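Local structure of probable thiosulfate sulfurtransferase (Thermus thermophilus, 2EG3) at residues L71-C76 / G194-V199. The protein probably acts as a sulfurtransferase of the rhodanese family, passing sulfur from thiosulfate to an acceptor such as cyanide, and binds zinc. Residues are numbered along the deposited sequence; the frame is centred on the assembly and turned at random.
With SO4 (sulfate ion), chain G.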
ATOM      1  N   LEU A  71      -8.145   5.878  -8.380  1.00 17.56           N
ATOM      2  CA  LEU A  71      -7.560   5.058  -7.324  1.00 17.47           C
ATOM      3  C   LEU A  71      -6.571   4.081  -7.966  1.00 18.81           C
ATOM      4  O   LEU A  71      -6.905   2.928  -8.250  1.00 19.54           O
ATOM      5  CB  LEU A  71      -8.650   4.290  -6.593  1.00 17.40           C
ATOM      6  CG  LEU A  71      -8.192   3.539  -5.335  1.00 18.27           C
ATOM      7  CD1 LEU A  71      -7.832   4.526  -4.232  1.00 16.85           C
ATOM      8  CD2 LEU A  71      -9.310   2.625  -4.875  1.00 17.48           C
ATOM      9  N   THR A  72      -5.350   4.544  -8.190  1.00 16.47           N
ATOM     10  CA  THR A  72      -4.348   3.710  -8.837  1.00 15.49           C
ATOM     11  C   THR A  72      -3.592   2.824  -7.861  1.00 15.16           C
ATOM     12  O   THR A  72      -3.581   3.055  -6.645  1.00 14.77           O
ATOM     13  CB  THR A  72      -3.301   4.560  -9.575  1.00 16.73           C
ATOM     14  OG1 THR A  72      -2.591   5.342  -8.616  1.00 13.93           O
ATOM     15  CG2 THR A  72      -3.954   5.502 -10.592  1.00 15.59           C
ATOM     16  N   SER A  73      -2.956   1.784  -8.399  1.00 15.97           N
ATOM     17  CA  SER A  73      -2.163   0.926  -7.538  1.00 15.41           C
ATOM     18  C   SER A  73      -0.976   1.740  -7.012  1.00 14.52           C
ATOM     19  O   SER A  73      -0.625   1.613  -5.842  1.00 15.33           O
ATOM     20  CB  SER A  73      -1.658  -0.305  -8.305  1.00 15.84           C
ATOM     21  OG  SER A  73      -2.770  -1.136  -8.650  1.00 19.26           O
ATOM     22  N   ARG A  74      -0.357   2.569  -7.848  1.00 13.77           N
ATOM     23  CA  ARG A  74       0.790   3.327  -7.338  1.00 15.01           C
ATOM     24  C   ARG A  74       0.392   4.339  -6.254  1.00 15.06           C
ATOM     25  O   ARG A  74       1.152   4.560  -5.302  1.00 13.40           O
ATOM     26  CB  ARG A  74       1.549   4.001  -8.482  1.00 17.30           C
ATOM     27  CG  ARG A  74       0.756   5.021  -9.196  1.00 16.32           C
ATOM     28  CD  ARG A  74       1.322   5.365 -10.564  1.00 18.16           C
ATOM     29  NE  ARG A  74       0.391   6.317 -11.165  1.00 17.70           N
ATOM     30  CZ  ARG A  74      -0.015   6.279 -12.427  1.00 20.51           C
ATOM     31  NH1 ARG A  74       0.434   5.334 -13.245  1.00 20.73           N
ATOM     32  NH2 ARG A  74      -0.907   7.170 -12.864  1.00 20.16           N
ATOM     33  N   LEU A  75      -0.793   4.942  -6.383  1.00 14.07           N
ATOM     34  CA  LEU A  75      -1.255   5.880  -5.357  1.00 14.59           C
ATOM     35  C   LEU A  75      -1.380   5.107  -4.045  1.00 14.45           C
ATOM     36  O   LEU A  75      -0.863   5.504  -3.001  1.00 15.56           O
ATOM     37  CB  LEU A  75      -2.631   6.452  -5.726  1.00 14.16           C
ATOM     38  CG  LEU A  75      -3.341   7.218  -4.597  1.00 15.53           C
ATOM     39  CD1 LEU A  75      -2.485   8.435  -4.190  1.00 15.28           C
ATOM     40  CD2 LEU A  75      -4.713   7.706  -5.101  1.00 15.88           C
ATOM     41  N   CYS A  76      -2.053   3.968  -4.097  1.00 14.11           N
ATOM     42  CA  CYS A  76      -2.248   3.201  -2.882  1.00 13.52           C
ATOM     43  C   CYS A  76      -0.956   2.643  -2.298  1.00 13.58           C
ATOM     44  O   CYS A  76      -0.776   2.650  -1.097  1.00 12.48           O
ATOM     45  CB  CYS A  76      -3.257   2.070  -3.119  1.00 13.65           C
ATOM     46  SG  CYS A  76      -4.919   2.744  -3.414  1.00 15.95           S
ATOM     47  N   GLY A 194       3.319  -7.416  -2.691  1.00 12.97           N
ATOM     48  CA  GLY A 194       2.727  -6.223  -2.090  1.00 15.01           C
ATOM     49  C   GLY A 194       2.508  -5.072  -3.051  1.00 15.15           C
ATOM     50  O   GLY A 194       2.276  -3.934  -2.609  1.00 16.21           O
ATOM     51  N   ALA A 195       2.558  -5.343  -4.354  1.00 15.73           N
ATOM     52  CA  ALA A 195       2.382  -4.283  -5.336  1.00 14.92           C
ATOM     53  C   ALA A 195       1.011  -3.615  -5.329  1.00 16.32           C
ATOM     54  O   ALA A 195       0.921  -2.390  -5.369  1.00 16.63           O
ATOM     55  CB  ALA A 195       2.678  -4.813  -6.745  1.00 18.11           C
ATOM     56  N   ARG A 196      -0.054  -4.414  -5.275  1.00 15.61           N
ATOM     57  CA  ARG A 196      -1.404  -3.876  -5.317  1.00 16.27           C
ATOM     58  C   ARG A 196      -2.282  -4.195  -4.113  1.00 14.97           C
ATOM     59  O   ARG A 196      -3.463  -3.842  -4.098  1.00 16.28           O
ATOM     60  CB  ARG A 196      -2.078  -4.369  -6.597  1.00 18.35           C
ATOM     61  CG  ARG A 196      -1.235  -4.107  -7.803  1.00 19.91           C
ATOM     62  CD  ARG A 196      -1.895  -4.535  -9.085  1.00 24.91           C
ATOM     63  NE  ARG A 196      -1.141  -3.976 -10.203  1.00 29.59           N
ATOM     64  CZ  ARG A 196      -1.377  -4.238 -11.486  1.00 34.14           C
ATOM     65  NH1 ARG A 196      -2.355  -5.069 -11.840  1.00 34.98           N
ATOM     66  NH2 ARG A 196      -0.640  -3.647 -12.422  1.00 35.88           N
ATOM     67  N   SER A 197      -1.725  -4.836  -3.096  1.00 15.20           N
ATOM     68  CA  SER A 197      -2.519  -5.187  -1.922  1.00 15.18           C
ATOM     69  C   SER A 197      -2.988  -3.947  -1.156  1.00 15.31           C
ATOM     70  O   SER A 197      -3.986  -3.980  -0.418  1.00 15.18           O
ATOM     71  CB  SER A 197      -1.713  -6.116  -0.999  1.00 15.11           C
ATOM     72  OG  SER A 197      -0.393  -5.633  -0.800  1.00 16.42           O
ATOM     73  N   ALA A 198      -2.274  -2.843  -1.329  1.00 14.61           N
ATOM     74  CA  ALA A 198      -2.664  -1.617  -0.624  1.00 15.76           C
ATOM     75  C   ALA A 198      -4.005  -1.101  -1.135  1.00 15.70           C
ATOM     76  O   ALA A 198      -4.719  -0.393  -0.401  1.00 17.73           O
ATOM     77  CB  ALA A 198      -1.586  -0.514  -0.797  1.00 14.04           C
ATOM     78  N   VAL A 199      -4.335  -1.411  -2.385  1.00 16.23           N
ATOM     79  CA  VAL A 199      -5.628  -0.978  -2.950  1.00 16.98           C
ATOM     80  C   VAL A 199      -6.719  -1.621  -2.092  1.00 17.99           C
ATOM     81  O   VAL A 199      -7.613  -0.940  -1.552  1.00 18.70           O
ATOM     82  CB  VAL A 199      -5.773  -1.416  -4.430  1.00 14.69           C
ATOM     83  CG1 VAL A 199      -7.184  -1.064  -4.954  1.00 16.96           C
ATOM     84  CG2 VAL A 199      -4.721  -0.722  -5.284  1.00 15.36           C
TER
HETATM   85  S   SO4 G 505       1.179  -1.119 -11.091  1.00 37.92           S
HETATM   86  O1  SO4 G 505       1.567   0.303 -10.815  1.00 37.37           O
HETATM   87  O2  SO4 G 505       2.211  -1.751 -11.976  1.00 38.72           O
HETATM   88  O3  SO4 G 505       1.093  -1.881  -9.801  1.00 36.65           O
HETATM   89  O4  SO4 G 505      -0.152  -1.157 -11.781  1.00 38.97           O
HETATM   90  O   HOH W   1      -1.388  -0.812  -4.431  1.00 29.46           O
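Leu71 reaches over to Val199 with one methyl, CD2 lying 4.3 Å from CG1, a loose apolar touch; it also meets Leu91 of its own domain's strand 89-92 and Val203, one turn further along the helix of Val199. Thr72 faces away and serves its own chain: as N-cap of helix 73-84 its OG1 accepts from Leu75 N at 2.9 Å, and is also hydrogen-bonded to the Asp68 carboxylate. Ser73, small enough to let the two domains come close, has chi1 of -67°, which turns OG onto CG and CD of Arg196, 3.4 Å from CG. The Arg196 chain runs on, extended from CG to NE, to a sulfate probably from the crystallisation liquor: NE donates to O3 almost straight (171°), while NH2 makes a weak, bent bond to O4. One water donates to Ser73 O and Ala195 O, bridging the carbonyls; Arg77 also grips Ala195 O and holds the sulfate. Cys76, compact and weakly polar, packs CB 3.8 Å from Val199 CG2; the small Ala198 lets its CB come within 3.3 Å of Cys76 O. The two rhodanese-like domains thus meet across the loop before helix 197-206, where Arg196 N bonds to the modified cysteine at position 191, consistent with a rhodanese active-site loop. No direct hydrogen bond joins the segments; apolar packing and water do, beside arginines that may form an anion-binding place.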